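Local atomic coordinates of haloacid dehalogenase (Pseudomonas aeruginosa, PDB entry 3UMC), a protein that probably catalyses the hydrolytic removal of halide from L-2-haloacids, as a member of the haloacid dehalogenase-like hydrolase superfamily. Residues A[139-144]-A[177-182]; A[148-153]-A[161-166]; A[166-171]-A[183-188]. All blocks are in the same frame, centred on the assembly; numbering follows the deposited sequence.

Contact 1: residues A[139-144]-A[177-182]; sequences AALSNG and QVYLGA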
ATOM      1  N   ALA A 139       7.734  -1.643   3.392  1.00 12.00           N
ATOM      2  CA  ALA A 139       6.968  -0.540   2.786  1.00 11.18           C
ATOM      3  C   ALA A 139       7.861   0.514   2.163  1.00 11.41           C
ATOM      4  O   ALA A 139       8.920   0.808   2.663  1.00 11.24           O
ATOM      5  CB  ALA A 139       6.020   0.074   3.864  1.00 12.49           C
ATOM      6  N   ALA A 140       7.436   1.029   1.013  1.00 10.92           N
ATOM      7  CA  ALA A 140       8.080   2.089   0.335  1.00 11.59           C
ATOM      8  C   ALA A 140       7.817   3.364   1.098  1.00 11.58           C
ATOM      9  O   ALA A 140       6.682   3.641   1.472  1.00 12.82           O
ATOM     10  CB  ALA A 140       7.520   2.239  -1.170  1.00 10.04           C
ATOM     11  N   LEU A 141       8.849   4.182   1.244  1.00 12.21           N
ATOM     12  CA  LEU A 141       8.704   5.542   1.774  1.00 12.62           C
ATOM     13  C   LEU A 141       9.345   6.500   0.821  1.00 12.42           C
ATOM     14  O   LEU A 141      10.488   6.821   0.957  1.00 14.01           O
ATOM     15  CB  LEU A 141       9.344   5.655   3.157  1.00 13.24           C
ATOM     16  CG  LEU A 141       8.964   6.873   4.007  1.00 10.97           C
ATOM     17  CD1 LEU A 141       7.593   6.652   4.738  1.00 11.37           C
ATOM     18  CD2 LEU A 141      10.099   7.079   5.000  1.00  9.94           C
ATOM     19  N   SER A 142       8.591   6.960  -0.152  1.00 13.64           N
ATOM     20  CA  SER A 142       9.133   7.667  -1.282  1.00 14.84           C
ATOM     21  C   SER A 142       8.498   9.040  -1.482  1.00 14.96           C
ATOM     22  O   SER A 142       7.316   9.263  -1.215  1.00 12.71           O
ATOM     23  CB  SER A 142       8.852   6.858  -2.540  1.00 15.32           C
ATOM     24  OG  SER A 142       9.496   7.430  -3.648  1.00 21.20           O
ATOM     25  N   ASN A 143       9.308   9.942  -2.029  1.00 14.76           N
ATOM     26  CA  ASN A 143       8.804  11.171  -2.567  1.00 15.96           C
ATOM     27  C   ASN A 143       7.985  10.956  -3.818  1.00 16.81           C
ATOM     28  O   ASN A 143       7.114  11.735  -4.120  1.00 16.97           O
ATOM     29  CB  ASN A 143       9.971  12.137  -2.797  1.00 15.98           C
ATOM     30  CG  ASN A 143      10.512  12.646  -1.506  1.00 16.36           C
ATOM     31  OD1 ASN A 143       9.760  12.808  -0.559  1.00 15.63           O
ATOM     32  ND2 ASN A 143      11.785  12.915  -1.453  1.00 13.05           N
ATOM     33  N   GLY A 144       8.268   9.892  -4.562  1.00 17.84           N
ATOM     34  CA  GLY A 144       7.403   9.458  -5.638  1.00 17.09           C
ATOM     35  C   GLY A 144       5.961   9.320  -5.193  1.00 17.58           C
ATOM     36  O   GLY A 144       5.687   8.725  -4.106  1.00 20.51           O
ATOM     37  N   GLN A 177       6.285  14.745   8.987  1.00 16.24           N
ATOM     38  CA  GLN A 177       4.988  14.177   8.737  1.00 16.76           C
ATOM     39  C   GLN A 177       5.046  12.849   7.955  1.00 15.80           C
ATOM     40  O   GLN A 177       4.161  11.997   8.113  1.00 17.31           O
ATOM     41  CB  GLN A 177       4.120  15.205   8.017  1.00 15.98           C
ATOM     42  CG  GLN A 177       3.657  16.359   8.964  1.00 18.76           C
ATOM     43  CD  GLN A 177       4.624  17.544   9.002  1.00 21.64           C
ATOM     44  OE1 GLN A 177       5.772  17.444   8.540  1.00 18.69           O
ATOM     45  NE2 GLN A 177       4.120  18.734   9.466  1.00 21.63           N
ATOM     46  N   VAL A 178       6.077  12.683   7.132  1.00 15.36           N
ATOM     47  CA  VAL A 178       6.212  11.497   6.287  1.00 14.27           C
ATOM     48  C   VAL A 178       6.495  10.284   7.159  1.00 13.93           C
ATOM     49  O   VAL A 178       5.748   9.302   7.156  1.00 14.62           O
ATOM     50  CB  VAL A 178       7.286  11.669   5.188  1.00 14.41           C
ATOM     51  CG1 VAL A 178       7.449  10.313   4.380  1.00 12.33           C
ATOM     52  CG2 VAL A 178       6.883  12.862   4.215  1.00 14.69           C
ATOM     53  N   TYR A 179       7.536  10.390   7.970  1.00 13.89           N
ATOM     54  CA  TYR A 179       7.952   9.308   8.858  1.00 14.05           C
ATOM     55  C   TYR A 179       6.885   9.020   9.847  1.00 14.80           C
ATOM     56  O   TYR A 179       6.573   7.826  10.138  1.00 16.11           O
ATOM     57  CB  TYR A 179       9.270   9.631   9.552  1.00 13.03           C
ATOM     58  CG  TYR A 179      10.316  10.174   8.630  1.00 15.51           C
ATOM     59  CD1 TYR A 179      11.066   9.313   7.820  1.00 13.81           C
ATOM     60  CD2 TYR A 179      10.503  11.576   8.476  1.00 13.08           C
ATOM     61  CE1 TYR A 179      11.992   9.809   6.915  1.00 12.86           C
ATOM     62  CE2 TYR A 179      11.432  12.062   7.607  1.00 16.29           C
ATOM     63  CZ  TYR A 179      12.216  11.167   6.840  1.00 15.69           C
ATOM     64  OH  TYR A 179      13.125  11.650   5.917  1.00 17.70           O
ATOM     65  N   LEU A 180       6.298  10.081  10.396  1.00 14.16           N
ATOM     66  CA  LEU A 180       5.308   9.890  11.436  1.00 15.15           C
ATOM     67  C   LEU A 180       4.062   9.317  10.834  1.00 14.34           C
ATOM     68  O   LEU A 180       3.436   8.483  11.441  1.00 15.93           O
ATOM     69  CB  LEU A 180       4.965  11.229  12.164  1.00 16.17           C
ATOM     70  CG  LEU A 180       6.085  11.922  12.910  1.00 15.99           C
ATOM     71  CD1 LEU A 180       5.682  13.426  13.251  1.00 15.44           C
ATOM     72  CD2 LEU A 180       6.477  11.123  14.084  1.00 16.87           C
ATOM     73  N   GLY A 181       3.655   9.796   9.658  1.00 14.87           N
ATOM     74  CA  GLY A 181       2.484   9.222   9.000  1.00 13.92           C
ATOM     75  C   GLY A 181       2.637   7.725   8.670  1.00 14.72           C
ATOM     76  O   GLY A 181       1.709   6.927   8.877  1.00 14.70           O
ATOM     77  N   ALA A 182       3.824   7.341   8.214  1.00 14.33           N
ATOM     78  CA  ALA A 182       4.109   5.934   7.879  1.00 14.06           C
ATOM     79  C   ALA A 182       3.871   5.080   9.101  1.00 14.49           C
ATOM     80  O   ALA A 182       3.184   4.068   9.002  1.00 13.48           O
ATOM     81  CB  ALA A 182       5.483   5.765   7.448  1.00 12.50           C
TER
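Tyr179 anchors the phenol end of its side chain by a hydrogen bond from OH to Asp202 OD1, while its ring atoms CD1 and CE1 meet Leu141. The contact belongs to the parallel-sheet, Rossmann-like core of the haloacid dehalogenase fold: helix 176-186 lies against the sheet, and Leu141, just past the end of strand 137-140, is the residue of 139-144 that reaches it. Its CA lies 7.7 Å from the CA of Ala182, the nearest such pair. With CG anti to the backbone N (chi1 -164°), Leu141 sends both methyls to the helix, and each has its own site. CD2 goes to the tyrosine, 3.7 Å from Tyr179 CD1, the two side chains crossing at about a right angle. CD1 goes between Val178 and Ala182, one helical turn apart and joined by the backbone bond from Ala182 N to Val178 O (2.9 Å). Lys173 NZ hydrogen-bonds Leu141 O, and Leu26 of the adjacent strand 24-27 and Leu195 of strand 193-197 also pack on the leucine side chain. On the helix, Leu141 CD1 lies 3.7 Å from Val178 CG1 and 3.5 Å from Ala182 CB.

Contact 2: residues A[148-153]-A[161-166]; sequences LMLDVA and DMLLCA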
ATOM      1  N   LEU A 148       3.088   6.592  -9.410  1.00 18.70           N
ATOM      2  CA  LEU A 148       4.464   6.420  -9.941  1.00 18.41           C
ATOM      3  C   LEU A 148       5.136   5.199  -9.265  1.00 18.24           C
ATOM      4  O   LEU A 148       5.701   4.339  -9.925  1.00 15.90           O
ATOM      5  CB  LEU A 148       5.295   7.700  -9.648  1.00 18.74           C
ATOM      6  CG  LEU A 148       6.686   7.822 -10.297  1.00 20.60           C
ATOM      7  CD1 LEU A 148       7.103   9.320 -10.433  1.00 22.19           C
ATOM      8  CD2 LEU A 148       7.748   7.059  -9.519  1.00 24.79           C
HETATM    9  N   MSE A 149       4.975   5.093  -7.942  1.00 17.17           N
HETATM   10  CA  MSE A 149       5.583   3.971  -7.194  1.00 17.59           C
HETATM   11  C   MSE A 149       4.939   2.626  -7.492  1.00 17.62           C
HETATM   12  O   MSE A 149       5.588   1.561  -7.370  1.00 18.28           O
HETATM   13  CB  MSE A 149       5.552   4.255  -5.709  1.00 17.22           C
HETATM   14  CG  MSE A 149       6.547   5.248  -5.249  1.00 22.72           C
HETATM   15 SE   MSE A 149       8.394   4.407  -5.315  1.00 35.97          SE
HETATM   16  CE  MSE A 149       8.939   5.656  -6.686  1.00 26.39           C
ATOM     17  N   LEU A 150       3.672   2.654  -7.906  1.00 17.42           N
ATOM     18  CA  LEU A 150       3.019   1.428  -8.336  1.00 17.56           C
ATOM     19  C   LEU A 150       3.640   0.869  -9.614  1.00 16.16           C
ATOM     20  O   LEU A 150       3.905  -0.340  -9.704  1.00 16.76           O
ATOM     21  CB  LEU A 150       1.514   1.666  -8.526  1.00 18.65           C
ATOM     22  CG  LEU A 150       0.569   1.657  -7.328  1.00 21.33           C
ATOM     23  CD1 LEU A 150      -0.708   2.455  -7.587  1.00 22.96           C
ATOM     24  CD2 LEU A 150       0.189   0.280  -7.143  1.00 23.58           C
ATOM     25  N   ASP A 151       3.898   1.752 -10.586  1.00 17.37           N
ATOM     26  CA  ASP A 151       4.569   1.417 -11.855  1.00 16.54           C
ATOM     27  C   ASP A 151       6.012   0.971 -11.588  1.00 15.93           C
ATOM     28  O   ASP A 151       6.495  -0.029 -12.158  1.00 16.18           O
ATOM     29  CB  ASP A 151       4.608   2.625 -12.803  1.00 16.92           C
ATOM     30  CG  ASP A 151       3.332   2.823 -13.598  1.00 21.43           C
ATOM     31  OD1 ASP A 151       2.467   1.956 -13.556  1.00 25.45           O
ATOM     32  OD2 ASP A 151       3.200   3.877 -14.275  1.00 26.74           O
ATOM     33  N   VAL A 152       6.731   1.715 -10.751  1.00 15.15           N
ATOM     34  CA  VAL A 152       8.111   1.285 -10.405  1.00 13.44           C
ATOM     35  C   VAL A 152       8.128  -0.081  -9.769  1.00 15.27           C
ATOM     36  O   VAL A 152       8.984  -0.937 -10.112  1.00 16.06           O
ATOM     37  CB  VAL A 152       8.811   2.321  -9.569  1.00 13.45           C
ATOM     38  CG1 VAL A 152      10.154   1.826  -8.963  1.00 10.99           C
ATOM     39  CG2 VAL A 152       8.985   3.600 -10.379  1.00 11.24           C
ATOM     40  N   ALA A 153       7.183  -0.334  -8.846  1.00 14.25           N
ATOM     41  CA  ALA A 153       7.027  -1.638  -8.235  1.00 14.35           C
ATOM     42  C   ALA A 153       6.821  -2.775  -9.258  1.00 15.68           C
ATOM     43  O   ALA A 153       7.429  -3.859  -9.142  1.00 15.73           O
ATOM     44  CB  ALA A 153       5.789  -1.651  -7.224  1.00 13.30           C
ATOM     45  N   ASP A 161       4.661  -4.885   0.989  1.00 11.90           N
ATOM     46  CA  ASP A 161       3.401  -5.075   1.722  1.00 13.44           C
ATOM     47  C   ASP A 161       2.553  -3.808   1.559  1.00 14.41           C
ATOM     48  O   ASP A 161       1.353  -3.891   1.451  1.00 16.62           O
ATOM     49  CB  ASP A 161       3.671  -5.251   3.174  1.00 11.68           C
ATOM     50  CG  ASP A 161       4.269  -6.589   3.486  1.00 16.06           C
ATOM     51  OD1 ASP A 161       3.472  -7.536   3.539  1.00 16.46           O
ATOM     52  OD2 ASP A 161       5.514  -6.683   3.704  1.00 15.73           O
HETATM   53  N   MSE A 162       3.190  -2.635   1.519  1.00 15.47           N
HETATM   54  CA  MSE A 162       2.462  -1.361   1.484  1.00 14.84           C
HETATM   55  C   MSE A 162       3.327  -0.284   0.835  1.00 13.06           C
HETATM   56  O   MSE A 162       4.563  -0.339   0.889  1.00 11.55           O
HETATM   57  CB  MSE A 162       2.168  -0.966   2.934  1.00 16.34           C
HETATM   58  CG  MSE A 162       1.341   0.309   3.174  1.00 18.02           C
HETATM   59 SE   MSE A 162      -0.326   0.440   2.170  1.00 29.04          SE
HETATM   60  CE  MSE A 162      -0.909   2.314   2.668  1.00 21.62           C
ATOM     61  N   LEU A 163       2.688   0.723   0.286  1.00 11.65           N
ATOM     62  CA  LEU A 163       3.397   1.855  -0.241  1.00 13.43           C
ATOM     63  C   LEU A 163       2.939   3.085   0.589  1.00 13.15           C
ATOM     64  O   LEU A 163       1.707   3.332   0.747  1.00 10.14           O
ATOM     65  CB  LEU A 163       3.064   2.102  -1.712  1.00 14.35           C
ATOM     66  CG  LEU A 163       3.340   1.056  -2.836  1.00 17.85           C
ATOM     67  CD1 LEU A 163       2.512   1.520  -4.100  1.00 18.55           C
ATOM     68  CD2 LEU A 163       4.733   1.068  -3.273  1.00 14.68           C
ATOM     69  N   LEU A 164       3.919   3.840   1.097  1.00 12.35           N
ATOM     70  CA  LEU A 164       3.630   4.998   1.968  1.00 12.47           C
ATOM     71  C   LEU A 164       4.273   6.256   1.429  1.00 13.28           C
ATOM     72  O   LEU A 164       5.285   6.668   1.909  1.00 14.42           O
ATOM     73  CB  LEU A 164       4.140   4.729   3.394  1.00 11.10           C
ATOM     74  CG  LEU A 164       3.387   3.591   4.044  1.00 11.19           C
ATOM     75  CD1 LEU A 164       4.120   3.061   5.246  1.00 10.25           C
ATOM     76  CD2 LEU A 164       1.933   3.911   4.313  1.00 10.53           C
ATOM     77  N   CYS A 165       3.714   6.814   0.381  1.00 14.11           N
ATOM     78  CA  CYS A 165       4.367   7.851  -0.382  1.00 15.11           C
ATOM     79  C   CYS A 165       3.919   9.244   0.089  1.00 15.86           C
ATOM     80  O   CYS A 165       2.964   9.387   0.799  1.00 16.34           O
ATOM     81  CB  CYS A 165       3.980   7.697  -1.835  1.00 16.08           C
ATOM     82  SG  CYS A 165       4.507   6.062  -2.507  1.00 22.94           S
ATOM     83  N   ALA A 166       4.624  10.235  -0.394  1.00 16.18           N
ATOM     84  CA  ALA A 166       4.528  11.586   0.016  1.00 17.87           C
ATOM     85  C   ALA A 166       3.135  12.115  -0.171  1.00 18.67           C
ATOM     86  O   ALA A 166       2.658  12.900   0.665  1.00 17.53           O
ATOM     87  CB  ALA A 166       5.524  12.425  -0.770  1.00 17.32           C
TER
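Met149, a selenomethionine on helix 146-156, and Leu163, on strand 162-163, outermost of the sheet within this chain, form the nearest CA pair, 7.6 Å apart, and no hydrogen bond passes between the segments. The side chains therefore carry the contact. Leu163 straddles two consecutive helix residues with its methyls: CD1 lies 3.8 Å from Leu150 CG, and CD2 lies 4.1 Å from Met149 CB. Two residues further along, Cys165 faces the same helix, and its SG comes to 3.5 Å from Met149 CG and 3.8 Å from Met149 CB. The cysteine thus meets the root of the selenomethionine. Bends at chi2 (-72°) and chi3 (115°) carry the selenium end away from 161-166, and Val29, Phe30 and Ser142 are among the residues packed round that side chain. All four touching residues are buried. Geometrically this is the inner face of a beta-alpha-beta crossover: strand 137-140 leads into helix 146-156, which returns to strand 162-163, its neighbour in the parallel sheet. Helix 176-186 packs on Leu164, while beyond Leu150 lies Asp161 of the second subunit, placing this crossover beside the dimer interface.

Contact 3: residues A[166-171]-A[183-188]; sequences ADLFGH and CRLLDL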
ATOM      1  N   ALA A 166       4.624  10.235  -0.394  1.00 16.18           N
ATOM      2  CA  ALA A 166       4.528  11.586   0.016  1.00 17.87           C
ATOM      3  C   ALA A 166       3.135  12.115  -0.171  1.00 18.67           C
ATOM      4  O   ALA A 166       2.658  12.900   0.665  1.00 17.53           O
ATOM      5  CB  ALA A 166       5.524  12.425  -0.770  1.00 17.32           C
ATOM      6  N   ASP A 167       2.505  11.684  -1.267  1.00 19.15           N
ATOM      7  CA  ASP A 167       1.148  12.113  -1.536  1.00 18.85           C
ATOM      8  C   ASP A 167       0.105  11.519  -0.605  1.00 19.06           C
ATOM      9  O   ASP A 167      -0.985  11.943  -0.686  1.00 18.68           O
ATOM     10  CB  ASP A 167       0.752  11.961  -3.010  1.00 19.34           C
ATOM     11  CG  ASP A 167       0.616  10.504  -3.495  1.00 20.19           C
ATOM     12  OD1 ASP A 167       1.248   9.560  -2.951  1.00 22.11           O
ATOM     13  OD2 ASP A 167      -0.187  10.307  -4.434  1.00 21.80           O
ATOM     14  N   LEU A 168       0.410  10.554   0.275  1.00 19.87           N
ATOM     15  CA  LEU A 168      -0.549  10.154   1.287  1.00 19.96           C
ATOM     16  C   LEU A 168      -0.592  11.254   2.360  1.00 19.92           C
ATOM     17  O   LEU A 168      -1.571  11.420   3.052  1.00 20.78           O
ATOM     18  CB  LEU A 168      -0.182   8.834   2.001  1.00 19.59           C
ATOM     19  CG  LEU A 168      -0.036   7.518   1.285  1.00 20.68           C
ATOM     20  CD1 LEU A 168       0.015   6.330   2.300  1.00 16.43           C
ATOM     21  CD2 LEU A 168      -1.123   7.354   0.252  1.00 18.36           C
ATOM     22  N   PHE A 169       0.508  11.969   2.522  1.00 20.15           N
ATOM     23  CA  PHE A 169       0.705  12.838   3.670  1.00 19.51           C
ATOM     24  C   PHE A 169       0.722  14.299   3.278  1.00 19.58           C
ATOM     25  O   PHE A 169       0.642  15.152   4.121  1.00 21.20           O
ATOM     26  CB  PHE A 169       2.032  12.489   4.329  1.00 19.59           C
ATOM     27  CG  PHE A 169       2.202  11.020   4.605  1.00 16.96           C
ATOM     28  CD1 PHE A 169       1.419  10.380   5.531  1.00 12.97           C
ATOM     29  CD2 PHE A 169       3.155  10.284   3.934  1.00 13.82           C
ATOM     30  CE1 PHE A 169       1.561   9.042   5.759  1.00 15.41           C
ATOM     31  CE2 PHE A 169       3.357   8.926   4.237  1.00 16.26           C
ATOM     32  CZ  PHE A 169       2.541   8.306   5.115  1.00 13.47           C
ATOM     33  N   GLY A 170       0.867  14.605   2.008  1.00 20.51           N
ATOM     34  CA  GLY A 170       0.994  15.988   1.562  1.00 20.36           C
ATOM     35  C   GLY A 170       2.281  16.645   1.980  1.00 21.17           C
ATOM     36  O   GLY A 170       2.314  17.883   2.122  1.00 21.68           O
ATOM     37  N   HIS A 171       3.348  15.832   2.185  1.00 20.61           N
ATOM     38  CA  HIS A 171       4.671  16.332   2.547  1.00 20.07           C
ATOM     39  C   HIS A 171       5.753  15.529   1.813  1.00 20.45           C
ATOM     40  O   HIS A 171       5.567  14.326   1.550  1.00 20.35           O
ATOM     41  CB  HIS A 171       4.865  16.196   4.045  1.00 19.82           C
ATOM     42  CG  HIS A 171       4.166  17.246   4.856  1.00 21.78           C
ATOM     43  ND1 HIS A 171       4.758  18.454   5.185  1.00 20.93           N
ATOM     44  CD2 HIS A 171       2.945  17.249   5.452  1.00 22.51           C
ATOM     45  CE1 HIS A 171       3.928  19.153   5.940  1.00 21.84           C
ATOM     46  NE2 HIS A 171       2.834  18.440   6.131  1.00 22.08           N
ATOM     47  N   CYS A 183       4.432   5.499  10.236  1.00 13.91           N
ATOM     48  CA  CYS A 183       4.298   4.735  11.467  1.00 15.83           C
ATOM     49  C   CYS A 183       2.884   4.698  11.956  1.00 16.51           C
ATOM     50  O   CYS A 183       2.429   3.674  12.460  1.00 17.12           O
ATOM     51  CB  CYS A 183       5.181   5.265  12.586  1.00 16.83           C
ATOM     52  SG  CYS A 183       7.037   5.228  12.196  1.00 20.50           S
ATOM     53  N   ARG A 184       2.166   5.792  11.745  1.00 16.63           N
ATOM     54  CA  ARG A 184       0.744   5.869  12.122  1.00 17.88           C
ATOM     55  C   ARG A 184      -0.018   4.853  11.268  1.00 17.01           C
ATOM     56  O   ARG A 184      -0.790   4.071  11.773  1.00 17.54           O
ATOM     57  CB  ARG A 184       0.211   7.323  11.916  1.00 17.12           C
ATOM     58  CG  ARG A 184      -1.309   7.398  11.737  1.00 23.49           C
ATOM     59  CD  ARG A 184      -1.852   8.819  11.830  1.00 23.95           C
ATOM     60  NE  ARG A 184      -1.322   9.626  10.764  1.00 26.61           N
ATOM     61  CZ  ARG A 184      -1.768   9.600   9.518  1.00 27.92           C
ATOM     62  NH1 ARG A 184      -2.733   8.772   9.203  1.00 28.61           N
ATOM     63  NH2 ARG A 184      -1.223  10.383   8.582  1.00 29.28           N
ATOM     64  N   LEU A 185       0.197   4.843   9.954  1.00 16.68           N
ATOM     65  CA  LEU A 185      -0.559   3.871   9.126  1.00 15.07           C
ATOM     66  C   LEU A 185      -0.205   2.391   9.407  1.00 16.17           C
ATOM     67  O   LEU A 185      -1.064   1.477   9.276  1.00 15.17           O
ATOM     68  CB  LEU A 185      -0.495   4.270   7.662  1.00 14.87           C
ATOM     69  CG  LEU A 185      -1.180   5.611   7.336  1.00 15.06           C
ATOM     70  CD1 LEU A 185      -0.829   6.100   5.932  1.00 10.38           C
ATOM     71  CD2 LEU A 185      -2.737   5.392   7.488  1.00 11.75           C
ATOM     72  N   LEU A 186       1.035   2.129   9.810  1.00 16.29           N
ATOM     73  CA  LEU A 186       1.451   0.776  10.160  1.00 16.67           C
ATOM     74  C   LEU A 186       1.025   0.408  11.586  1.00 17.98           C
ATOM     75  O   LEU A 186       1.199  -0.724  12.010  1.00 16.29           O
ATOM     76  CB  LEU A 186       2.972   0.635  10.068  1.00 15.92           C
ATOM     77  CG  LEU A 186       3.551   0.744   8.627  1.00 16.64           C
ATOM     78  CD1 LEU A 186       5.111   0.713   8.615  1.00 16.79           C
ATOM     79  CD2 LEU A 186       2.948  -0.275   7.657  1.00 10.61           C
ATOM     80  N   ASP A 187       0.538   1.407  12.323  1.00 19.50           N
ATOM     81  CA  ASP A 187       0.095   1.261  13.694  1.00 20.35           C
ATOM     82  C   ASP A 187       1.248   0.764  14.551  1.00 19.58           C
ATOM     83  O   ASP A 187       1.096  -0.178  15.317  1.00 18.11           O
ATOM     84  CB  ASP A 187      -1.101   0.324  13.788  1.00 20.90           C
ATOM     85  CG  ASP A 187      -1.973   0.558  15.138  1.00 27.28           C
ATOM     86  OD1 ASP A 187      -2.004   1.704  15.660  1.00 30.21           O
ATOM     87  OD2 ASP A 187      -2.609  -0.410  15.638  1.00 29.03           O
ATOM     88  N   LEU A 188       2.422   1.388  14.379  1.00 19.71           N
ATOM     89  CA  LEU A 188       3.618   1.011  15.142  1.00 18.72           C
ATOM     90  C   LEU A 188       4.263   2.207  15.798  1.00 18.69           C
ATOM     91  O   LEU A 188       4.250   3.253  15.241  1.00 18.53           O
ATOM     92  CB  LEU A 188       4.627   0.309  14.246  1.00 17.26           C
ATOM     93  CG  LEU A 188       4.315  -1.086  13.695  1.00 17.92           C
ATOM     94  CD1 LEU A 188       5.414  -1.394  12.578  1.00 11.25           C
ATOM     95  CD2 LEU A 188       4.277  -2.211  14.749  1.00 15.28           C
TER
HETATM   96  O   HOH W   1      -2.275  11.212   5.715  1.00 25.74           O
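Phe169 and Arg184 are brought side by side by unlike torsions: the phenyl CG stands anti to its carbonyl carbon (chi1 -50°), whereas the arginine runs out extended (chi1 157°) and then bends at chi3, bringing NH2 to the ring edge. The two groups slide past each other in opposite directions with planes 83° apart. Arg184 NH2 lies near the ring plane, 4.0 Å from Phe169 CD1, so it meets the edge and is no cation-pi pair. Leu185 CD1 touches the other segment at two places, 3.7 Å from Leu168 CD1 and 3.8 Å from Phe169 CE1. The ring is also covered from within its own segment, with Leu168 CB 3.9 Å above the plane and over its centre. One water joins the segments: it donates to Leu168 O (2.8 Å) and accepts from Arg184 NH2 (3.2 Å), sitting in the guanidinium plane. The contact thus joins the short, weakly bonded helix 166-169 to the last turn of helix 176-186, which a Schellman motif closes at Asp187. Across the dimer interface, Leu185 of the second subunit packs on Leu168. Apolar contacts centred on buried Leu185 lie beside an exposed arginine, consistent with hydrophobic and van der Waals packing of leucines and ring, while one water links guanidinium to Leu168 O.

Contacts 1 and 2 are core contacts, every touching residue buried and every cross-segment touch apolar; contact 3 is partly buried, and its exposed arginine brings in a bridging water. Contacts 1 and 3 both use helix 176-186, at successive stretches, with centres about 6 Å apart; Phe169 CE1 comes to 3.4 Å from Gly181 C. Contacts 1 and 2 meet through neighbouring strands of one sheet, probably hydrogen-bonded from Ala140 O to Leu164 N at 2.8 Å. Contacts 2 and 3 follow in series and share Ala166, where the chain passes from strand 162-163 into helix 166-169. Both reach the second subunit, while contact 1 touches no other chain.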